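Local coordinates for erythrocyte membrane protein 1 (Plasmodium falciparum, PDB 2XU0) that probably binds host cell-surface receptors as a rosetting adhesin on infected erythrocytes, represented here by its N-terminal segment and first Duffy-binding-like domain, at residues 42-48 against 235-240; 225-229 against 247-253; 144-148 against 220-224. The protein carries 10 engineered substitutions. All coordinates share one frame. Where two conformers were deposited one is given. Residue numbers count along the deposited sequence, not the author numbering.

Contact 1. Residues 42-48 against 235-240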
loop_
_atom_site.group_PDB
_atom_site.type_symbol
_atom_site.label_atom_id
_atom_site.label_comp_id
_atom_site.label_asym_id
_atom_site.label_seq_id
_atom_site.Cartn_x
_atom_site.Cartn_y
_atom_site.Cartn_z
ATOM N N ASN A 42 -27.500 -15.453 4.002
ATOM C CA ASN A 42 -27.698 -14.828 5.290
ATOM C C ASN A 42 -29.133 -14.280 5.258
ATOM O O ASN A 42 -29.425 -13.340 4.507
ATOM C CB ASN A 42 -26.647 -13.736 5.562
ATOM C CG ASN A 42 -26.904 -12.941 6.824
ATOM O OD1 ASN A 42 -27.702 -13.327 7.691
ATOM N ND2 ASN A 42 -26.253 -11.801 6.948
ATOM N N PRO A 43 -30.051 -14.895 6.036
ATOM C CA PRO A 43 -31.453 -14.432 6.021
ATOM C C PRO A 43 -31.651 -13.055 6.634
ATOM O O PRO A 43 -32.672 -12.424 6.392
ATOM C CB PRO A 43 -32.186 -15.493 6.855
ATOM C CG PRO A 43 -31.232 -16.634 7.005
ATOM C CD PRO A 43 -29.876 -16.033 6.961
ATOM N N TYR A 44 -30.661 -12.582 7.394
ATOM C CA TYR A 44 -30.726 -11.340 8.164
ATOM C C TYR A 44 -30.018 -10.121 7.576
ATOM O O TYR A 44 -29.997 -9.070 8.214
ATOM C CB TYR A 44 -30.311 -11.639 9.617
ATOM C CG TYR A 44 -30.910 -12.943 10.110
ATOM C CD1 TYR A 44 -32.257 -13.025 10.465
ATOM C CD2 TYR A 44 -30.165 -14.120 10.109
ATOM C CE1 TYR A 44 -32.827 -14.231 10.871
ATOM C CE2 TYR A 44 -30.728 -15.334 10.506
ATOM C CZ TYR A 44 -32.058 -15.382 10.895
ATOM O OH TYR A 44 -32.616 -16.567 11.299
ATOM N N GLU A 45 -29.511 -10.249 6.329
ATOM C CA GLU A 45 -28.775 -9.245 5.552
ATOM C C GLU A 45 -29.339 -7.836 5.598
ATOM O O GLU A 45 -28.611 -6.884 5.871
ATOM C CB GLU A 45 -28.646 -9.701 4.093
ATOM C CG GLU A 45 -27.482 -10.647 3.871
ATOM C CD GLU A 45 -26.975 -10.787 2.448
ATOM O OE1 GLU A 45 -27.341 -9.948 1.590
ATOM O OE2 GLU A 45 -26.182 -11.724 2.199
ATOM N N GLN A 46 -30.646 -7.711 5.375
ATOM C CA GLN A 46 -31.369 -6.438 5.322
ATOM C C GLN A 46 -31.347 -5.635 6.617
ATOM O O GLN A 46 -31.495 -4.413 6.561
ATOM C CB GLN A 46 -32.807 -6.608 4.761
ATOM C CG GLN A 46 -32.993 -7.714 3.698
ATOM C CD GLN A 46 -32.912 -9.150 4.214
ATOM O OE1 GLN A 46 -33.000 -9.432 5.419
ATOM N NE2 GLN A 46 -32.689 -10.089 3.304
ATOM N N GLN A 47 -31.112 -6.298 7.769
ATOM C CA GLN A 47 -31.036 -5.640 9.088
ATOM C C GLN A 47 -29.687 -4.919 9.272
ATOM O O GLN A 47 -29.557 -4.059 10.150
ATOM C CB GLN A 47 -31.238 -6.661 10.234
ATOM C CG GLN A 47 -32.689 -6.892 10.622
ATOM C CD GLN A 47 -33.356 -7.887 9.716
ATOM O OE1 GLN A 47 -33.901 -7.540 8.663
ATOM N NE2 GLN A 47 -33.327 -9.152 10.102
ATOM N N LEU A 48 -28.682 -5.307 8.461
ATOM C CA LEU A 48 -27.323 -4.759 8.469
ATOM C C LEU A 48 -27.128 -3.833 7.282
ATOM O O LEU A 48 -26.175 -3.053 7.260
ATOM C CB LEU A 48 -26.288 -5.894 8.425
ATOM C CG LEU A 48 -26.195 -6.846 9.628
ATOM C CD1 LEU A 48 -25.025 -7.754 9.470
ATOM C CD2 LEU A 48 -26.070 -6.088 10.947
ATOM N N GLU A 235 -34.007 -13.609 16.278
ATOM C CA GLU A 235 -33.548 -14.659 15.357
ATOM C C GLU A 235 -32.231 -14.268 14.664
ATOM O O GLU A 235 -31.405 -15.142 14.391
ATOM C CB GLU A 235 -34.621 -15.041 14.320
ATOM C CG GLU A 235 -36.056 -14.991 14.821
ATOM C CD GLU A 235 -36.708 -13.636 14.634
ATOM O OE1 GLU A 235 -37.097 -13.308 13.489
ATOM O OE2 GLU A 235 -36.793 -12.882 15.630
ATOM N N ALA A 236 -32.042 -12.965 14.380
ATOM C CA ALA A 236 -30.809 -12.428 13.794
ATOM C C ALA A 236 -29.734 -12.411 14.891
ATOM O O ALA A 236 -28.588 -12.800 14.642
ATOM C CB ALA A 236 -31.043 -11.019 13.274
ATOM N N ARG A 237 -30.133 -12.006 16.125
ATOM C CA ARG A 237 -29.270 -11.962 17.306
ATOM C C ARG A 237 -28.667 -13.327 17.604
ATOM O O ARG A 237 -27.532 -13.375 18.064
ATOM C CB ARG A 237 -30.022 -11.440 18.541
ATOM C CG ARG A 237 -30.294 -9.939 18.533
ATOM C CD ARG A 237 -31.072 -9.469 19.761
ATOM N NE ARG A 237 -30.205 -9.214 20.916
ATOM C CZ ARG A 237 -30.009 -10.068 21.919
ATOM N NH1 ARG A 237 -30.618 -11.250 21.926
ATOM N NH2 ARG A 237 -29.201 -9.748 22.922
ATOM N N LYS A 238 -29.400 -14.428 17.335
ATOM C CA LYS A 238 -28.880 -15.776 17.581
ATOM C C LYS A 238 -27.951 -16.241 16.472
ATOM O O LYS A 238 -27.011 -16.989 16.739
ATOM C CB LYS A 238 -29.976 -16.807 17.944
ATOM C CG LYS A 238 -31.006 -17.100 16.867
ATOM C CD LYS A 238 -30.794 -18.472 16.230
ATOM C CE LYS A 238 -31.617 -18.672 14.977
ATOM N NZ LYS A 238 -31.081 -17.904 13.820
ATOM N N HIS A 239 -28.190 -15.767 15.228
ATOM C CA HIS A 239 -27.336 -16.048 14.074
ATOM C C HIS A 239 -25.949 -15.429 14.342
ATOM O O HIS A 239 -24.932 -16.051 14.043
ATOM C CB HIS A 239 -27.958 -15.460 12.801
ATOM C CG HIS A 239 -27.169 -15.721 11.555
ATOM N ND1 HIS A 239 -27.282 -16.912 10.869
ATOM C CD2 HIS A 239 -26.283 -14.926 10.911
ATOM C CE1 HIS A 239 -26.465 -16.808 9.832
ATOM N NE2 HIS A 239 -25.847 -15.627 9.814
ATOM N N TYR A 240 -25.928 -14.226 14.957
ATOM C CA TYR A 240 -24.712 -13.510 15.327
ATOM C C TYR A 240 -24.323 -13.744 16.787
ATOM O O TYR A 240 -23.800 -12.855 17.451
ATOM C CB TYR A 240 -24.869 -12.017 15.008
ATOM C CG TYR A 240 -24.906 -11.765 13.524
ATOM C CD1 TYR A 240 -26.097 -11.448 12.882
ATOM C CD2 TYR A 240 -23.756 -11.897 12.744
ATOM C CE1 TYR A 240 -26.141 -11.228 11.505
ATOM C CE2 TYR A 240 -23.790 -11.695 11.365
ATOM C CZ TYR A 240 -24.986 -11.359 10.748
ATOM O OH TYR A 240 -25.046 -11.152 9.389
#

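Contact 2. Residues 225-229 against 247-253. Engineered in segment 247-253: Ala250 (natural residue Ser).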
loop_
_atom_site.group_PDB
_atom_site.type_symbol
_atom_site.label_atom_id
_atom_site.label_comp_id
_atom_site.label_asym_id
_atom_site.label_seq_id
_atom_site.Cartn_x
_atom_site.Cartn_y
_atom_site.Cartn_z
ATOM N N PHE A 225 -21.590 -0.956 17.275
ATOM C CA PHE A 225 -21.896 -2.349 16.949
ATOM C C PHE A 225 -22.641 -3.134 18.037
ATOM O O PHE A 225 -23.342 -4.097 17.714
ATOM C CB PHE A 225 -20.671 -3.071 16.377
ATOM C CG PHE A 225 -20.476 -2.880 14.881
ATOM C CD1 PHE A 225 -21.269 -3.571 13.964
ATOM C CD2 PHE A 225 -19.446 -2.086 14.394
ATOM C CE1 PHE A 225 -21.069 -3.428 12.588
ATOM C CE2 PHE A 225 -19.211 -1.980 13.017
ATOM C CZ PHE A 225 -20.024 -2.651 12.122
ATOM N N LYS A 226 -22.539 -2.692 19.314
ATOM C CA LYS A 226 -23.270 -3.272 20.456
ATOM C C LYS A 226 -24.764 -2.858 20.336
ATOM O O LYS A 226 -25.657 -3.701 20.444
ATOM C CB LYS A 226 -22.650 -2.786 21.775
ATOM C CG LYS A 226 -23.201 -3.496 23.018
ATOM C CD LYS A 226 -22.448 -3.088 24.274
ATOM C CE LYS A 226 -23.015 -3.716 25.522
ATOM N NZ LYS A 226 -22.370 -3.164 26.746
ATOM N N LYS A 227 -25.007 -1.567 20.027
ATOM C CA LYS A 227 -26.322 -0.986 19.757
ATOM C C LYS A 227 -26.981 -1.700 18.583
ATOM O O LYS A 227 -28.118 -2.149 18.721
ATOM C CB LYS A 227 -26.198 0.520 19.464
ATOM C CG LYS A 227 -25.788 1.324 20.684
ATOM C CD LYS A 227 -25.438 2.731 20.318
ATOM C CE LYS A 227 -25.286 3.616 21.526
ATOM N NZ LYS A 227 -25.067 5.024 21.123
ATOM N N ILE A 228 -26.253 -1.867 17.447
ATOM C CA ILE A 228 -26.755 -2.565 16.248
ATOM C C ILE A 228 -27.202 -3.972 16.625
ATOM O O ILE A 228 -28.319 -4.341 16.287
ATOM C CB ILE A 228 -25.756 -2.534 15.030
ATOM C CG1 ILE A 228 -25.534 -1.094 14.537
ATOM C CG2 ILE A 228 -26.257 -3.413 13.868
ATOM C CD1 ILE A 228 -24.270 -0.867 13.659
ATOM N N TYR A 229 -26.363 -4.725 17.377
ATOM C CA TYR A 229 -26.670 -6.085 17.816
ATOM C C TYR A 229 -27.944 -6.156 18.643
ATOM O O TYR A 229 -28.745 -7.066 18.427
ATOM C CB TYR A 229 -25.511 -6.711 18.601
ATOM C CG TYR A 229 -25.759 -8.150 19.001
ATOM C CD1 TYR A 229 -25.792 -9.162 18.050
ATOM C CD2 TYR A 229 -25.967 -8.499 20.332
ATOM C CE1 TYR A 229 -25.991 -10.493 18.416
ATOM C CE2 TYR A 229 -26.180 -9.825 20.709
ATOM C CZ TYR A 229 -26.188 -10.820 19.747
ATOM O OH TYR A 229 -26.364 -12.134 20.110
ATOM N N GLY A 247 -22.823 -12.045 22.057
ATOM C CA GLY A 247 -22.723 -11.471 20.721
ATOM C C GLY A 247 -21.398 -11.737 20.025
ATOM O O GLY A 247 -20.324 -11.565 20.618
ATOM N N ASN A 248 -21.485 -12.210 18.766
ATOM C CA ASN A 248 -20.312 -12.490 17.931
ATOM C C ASN A 248 -20.124 -11.235 17.088
ATOM O O ASN A 248 -20.586 -11.144 15.945
ATOM C CB ASN A 248 -20.527 -13.762 17.069
ATOM C CG ASN A 248 -19.312 -14.277 16.330
ATOM O OD1 ASN A 248 -19.361 -15.337 15.701
ATOM N ND2 ASN A 248 -18.201 -13.554 16.364
ATOM N N TYR A 249 -19.505 -10.235 17.716
ATOM C CA TYR A 249 -19.265 -8.929 17.138
ATOM C C TYR A 249 -18.313 -8.986 15.975
ATOM O O TYR A 249 -18.507 -8.241 15.025
ATOM C CB TYR A 249 -18.856 -7.921 18.213
ATOM C CG TYR A 249 -19.954 -7.700 19.232
ATOM C CD1 TYR A 249 -21.075 -6.932 18.923
ATOM C CD2 TYR A 249 -19.895 -8.290 20.489
ATOM C CE1 TYR A 249 -22.100 -6.743 19.846
ATOM C CE2 TYR A 249 -20.913 -8.101 21.425
ATOM C CZ TYR A 249 -22.015 -7.329 21.096
ATOM O OH TYR A 249 -23.019 -7.144 22.013
ATOM N N ALA A 250 -17.357 -9.932 15.988
ATOM C CA ALA A 250 -16.419 -10.106 14.880
ATOM C C ALA A 250 -17.159 -10.519 13.593
ATOM O O ALA A 250 -16.911 -9.928 12.541
ATOM C CB ALA A 250 -15.354 -11.130 15.243
ATOM N N LYS A 251 -18.117 -11.457 13.697
ATOM C CA LYS A 251 -18.916 -11.938 12.573
ATOM C C LYS A 251 -19.898 -10.845 12.120
ATOM O O LYS A 251 -20.077 -10.615 10.926
ATOM C CB LYS A 251 -19.653 -13.219 12.956
ATOM C CG LYS A 251 -20.398 -13.850 11.801
ATOM C CD LYS A 251 -21.335 -14.963 12.279
ATOM C CE LYS A 251 -22.239 -15.479 11.178
ATOM N NZ LYS A 251 -21.475 -15.943 9.984
ATOM N N LEU A 252 -20.493 -10.151 13.087
ATOM C CA LEU A 252 -21.421 -9.049 12.847
ATOM C C LEU A 252 -20.758 -7.901 12.063
ATOM O O LEU A 252 -21.379 -7.354 11.143
ATOM C CB LEU A 252 -21.980 -8.549 14.193
ATOM C CG LEU A 252 -23.050 -7.462 14.135
ATOM C CD1 LEU A 252 -24.375 -8.028 13.638
ATOM C CD2 LEU A 252 -23.238 -6.832 15.502
ATOM N N ARG A 253 -19.516 -7.534 12.430
ATOM C CA ARG A 253 -18.792 -6.462 11.737
ATOM C C ARG A 253 -18.341 -6.876 10.333
ATOM O O ARG A 253 -18.379 -6.049 9.426
ATOM C CB ARG A 253 -17.591 -5.990 12.549
ATOM C CG ARG A 253 -17.939 -5.343 13.862
ATOM C CD ARG A 253 -16.904 -4.271 14.063
ATOM N NE ARG A 253 -16.175 -4.433 15.292
ATOM C CZ ARG A 253 -15.139 -3.694 15.655
ATOM N NH1 ARG A 253 -14.673 -2.745 14.852
ATOM N NH2 ARG A 253 -14.552 -3.904 16.818
#

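Contact 3. Residues 144-148 against 220-224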
loop_
_atom_site.group_PDB
_atom_site.type_symbol
_atom_site.label_atom_id
_atom_site.label_comp_id
_atom_site.label_asym_id
_atom_site.label_seq_id
_atom_site.Cartn_x
_atom_site.Cartn_y
_atom_site.Cartn_z
ATOM N N GLU A 144 -13.923 8.981 15.306
ATOM C CA GLU A 144 -13.529 9.152 16.728
ATOM C C GLU A 144 -14.695 9.747 17.551
ATOM O O GLU A 144 -14.544 9.995 18.746
ATOM C CB GLU A 144 -12.301 10.063 16.864
ATOM C CG GLU A 144 -11.037 9.574 16.173
ATOM C CD GLU A 144 -9.812 10.420 16.448
ATOM O OE1 GLU A 144 -9.700 10.954 17.575
ATOM O OE2 GLU A 144 -8.967 10.561 15.534
ATOM N N PHE A 145 -15.867 9.937 16.905
ATOM C CA PHE A 145 -17.077 10.551 17.452
ATOM C C PHE A 145 -18.308 9.701 17.170
ATOM O O PHE A 145 -19.343 10.201 16.714
ATOM C CB PHE A 145 -17.223 11.982 16.869
ATOM C CG PHE A 145 -16.017 12.844 17.162
ATOM C CD1 PHE A 145 -15.891 13.503 18.381
ATOM C CD2 PHE A 145 -14.988 12.965 16.238
ATOM C CE1 PHE A 145 -14.757 14.266 18.666
ATOM C CE2 PHE A 145 -13.849 13.711 16.532
ATOM C CZ PHE A 145 -13.752 14.377 17.734
ATOM N N LEU A 146 -18.187 8.402 17.456
ATOM C CA LEU A 146 -19.234 7.414 17.253
ATOM C C LEU A 146 -19.913 7.068 18.575
ATOM O O LEU A 146 -21.039 6.569 18.566
ATOM C CB LEU A 146 -18.619 6.161 16.603
ATOM C CG LEU A 146 -18.770 5.916 15.076
ATOM C CD1 LEU A 146 -18.901 7.207 14.262
ATOM C CD2 LEU A 146 -17.613 5.076 14.554
ATOM N N ASP A 147 -19.233 7.318 19.709
ATOM C CA ASP A 147 -19.790 7.051 21.029
ATOM C C ASP A 147 -20.610 8.278 21.439
ATOM O O ASP A 147 -20.086 9.221 22.043
ATOM C CB ASP A 147 -18.680 6.719 22.050
ATOM C CG ASP A 147 -19.143 6.110 23.367
ATOM O OD1 ASP A 147 -20.374 5.942 23.553
ATOM O OD2 ASP A 147 -18.277 5.793 24.208
ATOM N N ASN A 148 -21.888 8.277 21.019
ATOM C CA ASN A 148 -22.889 9.320 21.259
ATOM C C ASN A 148 -24.305 8.737 21.191
ATOM O O ASN A 148 -24.494 7.636 20.667
ATOM C CB ASN A 148 -22.727 10.495 20.282
ATOM C CG ASN A 148 -22.791 10.098 18.831
ATOM O OD1 ASN A 148 -23.817 9.627 18.333
ATOM N ND2 ASN A 148 -21.698 10.294 18.119
ATOM N N GLY A 220 -15.337 3.565 19.666
ATOM C CA GLY A 220 -16.584 4.080 19.113
ATOM C C GLY A 220 -17.312 3.018 18.321
ATOM O O GLY A 220 -18.511 2.800 18.522
ATOM N N LEU A 221 -16.563 2.286 17.477
ATOM C CA LEU A 221 -17.098 1.201 16.646
ATOM C C LEU A 221 -17.662 0.061 17.469
ATOM O O LEU A 221 -18.737 -0.423 17.142
ATOM C CB LEU A 221 -16.062 0.692 15.627
ATOM C CG LEU A 221 -15.845 1.576 14.420
ATOM C CD1 LEU A 221 -14.557 1.224 13.707
ATOM C CD2 LEU A 221 -17.020 1.488 13.461
ATOM N N GLN A 222 -16.984 -0.341 18.554
ATOM C CA GLN A 222 -17.535 -1.393 19.413
ATOM C C GLN A 222 -18.820 -0.996 20.165
ATOM O O GLN A 222 -19.677 -1.857 20.371
ATOM C CB GLN A 222 -16.485 -2.120 20.274
ATOM C CG GLN A 222 -15.544 -1.241 21.058
ATOM C CD GLN A 222 -14.287 -1.980 21.451
ATOM O OE1 GLN A 222 -13.388 -2.229 20.634
ATOM N NE2 GLN A 222 -14.178 -2.298 22.731
ATOM N N VAL A 223 -19.006 0.321 20.441
ATOM C CA VAL A 223 -20.210 0.882 21.072
ATOM C C VAL A 223 -21.353 0.854 20.036
ATOM O O VAL A 223 -22.427 0.312 20.323
ATOM C CB VAL A 223 -19.958 2.309 21.651
ATOM C CG1 VAL A 223 -21.273 3.022 22.001
ATOM C CG2 VAL A 223 -19.029 2.261 22.872
ATOM N N VAL A 224 -21.102 1.391 18.817
ATOM C CA VAL A 224 -22.092 1.404 17.719
ATOM C C VAL A 224 -22.544 -0.016 17.372
ATOM O O VAL A 224 -23.744 -0.262 17.236
ATOM C CB VAL A 224 -21.607 2.173 16.466
ATOM C CG1 VAL A 224 -22.697 2.229 15.397
ATOM C CG2 VAL A 224 -21.174 3.577 16.831
#

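Contact 1. Residues 42-48 against 235-240
Asn42 uses both ends of its side-chain amide. Its OD1 accepts from the backbone N of Tyr44 (3.1 Å, 153° at the hydrogen), which makes an Asx turn inside the type I beta turn running from Asn42 to Glu45. Its ND2 reaches across to Tyr240 OH at 2.8 Å, but the 123° angle makes that bond weak, and ND2 also donates to a bound glycerol, probably from the crystallisation liquor. The stronger partner of the Tyr240 hydroxyl is the carboxylate of Asp255, so the Tyr240 hydroxyl is tied mainly to helix 249-268, and only weakly to Asn42.

At the other edge, Lys238 NZ makes its better bond at home, 2.8 Å to Glu235 O, and only a weak one, 3.2 Å, to Tyr44 OH. Through the two weak cross-segment bonds and the packing around Tyr44, the N-terminal segment of PfEMP1, in the loop that follows helix 22-39, meets the short helix 234-239 of the Duffy-binding-like domain and the residue after it, Tyr240.

Tyr44, with 107 Å² covered, is the largest contributor to the 367 Å² buried. Ala236 CA stands 3.8 Å from the centroid of the Tyr44 ring and 17° off its normal, a CH-pi contact, while Ala236 CB lies 3.7 Å from Tyr44 CD1. The Tyr44 and His239 rings meet obliquely, with centroids 5.2 Å apart and planes at 50°. Farther along, Leu48 CD1 packs 3.8 Å from Tyr240 CZ, and the carbonyl of Leu48 accepts from the side-chain amide of Asn260, again on helix 249-268.

Contact 2. Residues 225-229 against 247-253
Phe225 opens the contact with the largest covered area of its segment, 93 Å². Arg253 CG sits 3.5 Å from the centroid of the Phe225 ring and 6° off its normal, so an aliphatic part of the arginine makes a CH-pi contact over the face. The charged end of Arg253 goes to the carbonyl of Val203 and the side chain of Gln218, while the Phe225 ring also meets Trp256 edge-to-face. Leu252 CD2 lies 4.1 Å from Phe225 CD1 and 3.5 Å from Phe225 O.

Lys226 takes part chiefly through its base: its CA is 3.7 Å from Tyr249 CE1 and its CG 3.8 Å from Tyr249 OH, whereas the end of the extended side chain leads away.

One turn after Phe225, Tyr229 again directs its CA-to-CB bond toward the partner. Tyr229 CB touches Tyr249 CE1 at 3.6 Å and Leu252 CD2 at 3.8 Å; the two tyrosine rings are oblique, with centroids 5.4 Å apart and planes at 67°. Gly247 CA lies over the Tyr229 ring, 4.0 Å from its centroid, where an ideal CB would be tight against Tyr229 and clash with Tyr249 CZ.

The axes of 225-229 and 249-253 cross at 88° with a closest approach of 10.7 Å, a nearly perpendicular helix pair within the helical Duffy-binding-like fold. No hydrogen bond spans the 436 Å² interface, and Tyr229 OH instead bonds Arg237 O. Cohesion between these segments therefore rests on apolar and CH-pi contacts, while the polar ends of Tyr229 and Arg253 find partners outside the two segments.

Contact 3. Residues 144-148 against 220-224
A glycine in mid-helix brings the two backbones unusually close: the CA atoms of Gly220 and Leu146 are only 4.6 Å apart. An ideal CB on Gly220 would fall 2.9 Å from Leu146 CB, a clash, so the approach depends on the missing side chain. Leu146 CB instead lies 3.8 Å from Gly220 C.

Leu146 supplies 85 Å² of covered surface to a total of 262 Å². Its CD2 meets Leu221 CD2 at 3.8 Å, and its CB meets Val224 CG2 at 3.6 Å, so it packs on Leu221 and on Val224, three residues further along the helix. Both chi angles lie between the usual wells (chi1 -101°, chi2 29°), so the side chain is not in a standard rotamer where it packs against the helix.

The next residue, Asp147, is the centre of an inverse gamma turn, and its OD1 lies 3.4 Å from Val223 CG1, a polar-apolar contact. No hydrogen bond crosses between the segments. Leu157 of helix 154-175 touches both Leu221 and Val224, and Asn160 of that helix touches Leu146. Here an irregular segment packs on a helix of the largely helical Duffy-binding-like fold: the residues before helix 154-175 lie against helix 216-231 at a glycine.

In the fold
From the N terminus, the loop after helix 22-39 opens contact 1, which closes only at helix 234-239. Contact 3, joining the segment before helix 154-175 to helix 216-231, is nested inside that long loop. Contact 2 opens one residue after contact 3 closes, on the same helix, and ends at 247-253; because 235-240 falls between its segments, contacts 1 and 2 cross. Those two touch, their centres 10 Å apart, whereas contacts 1 and 3 stay about 9 Å apart at their nearest atoms. Helix 216-231 thus links contacts 2 and 3, while contact 1 adds the N-terminal segment to this part of the Duffy-binding-like domain.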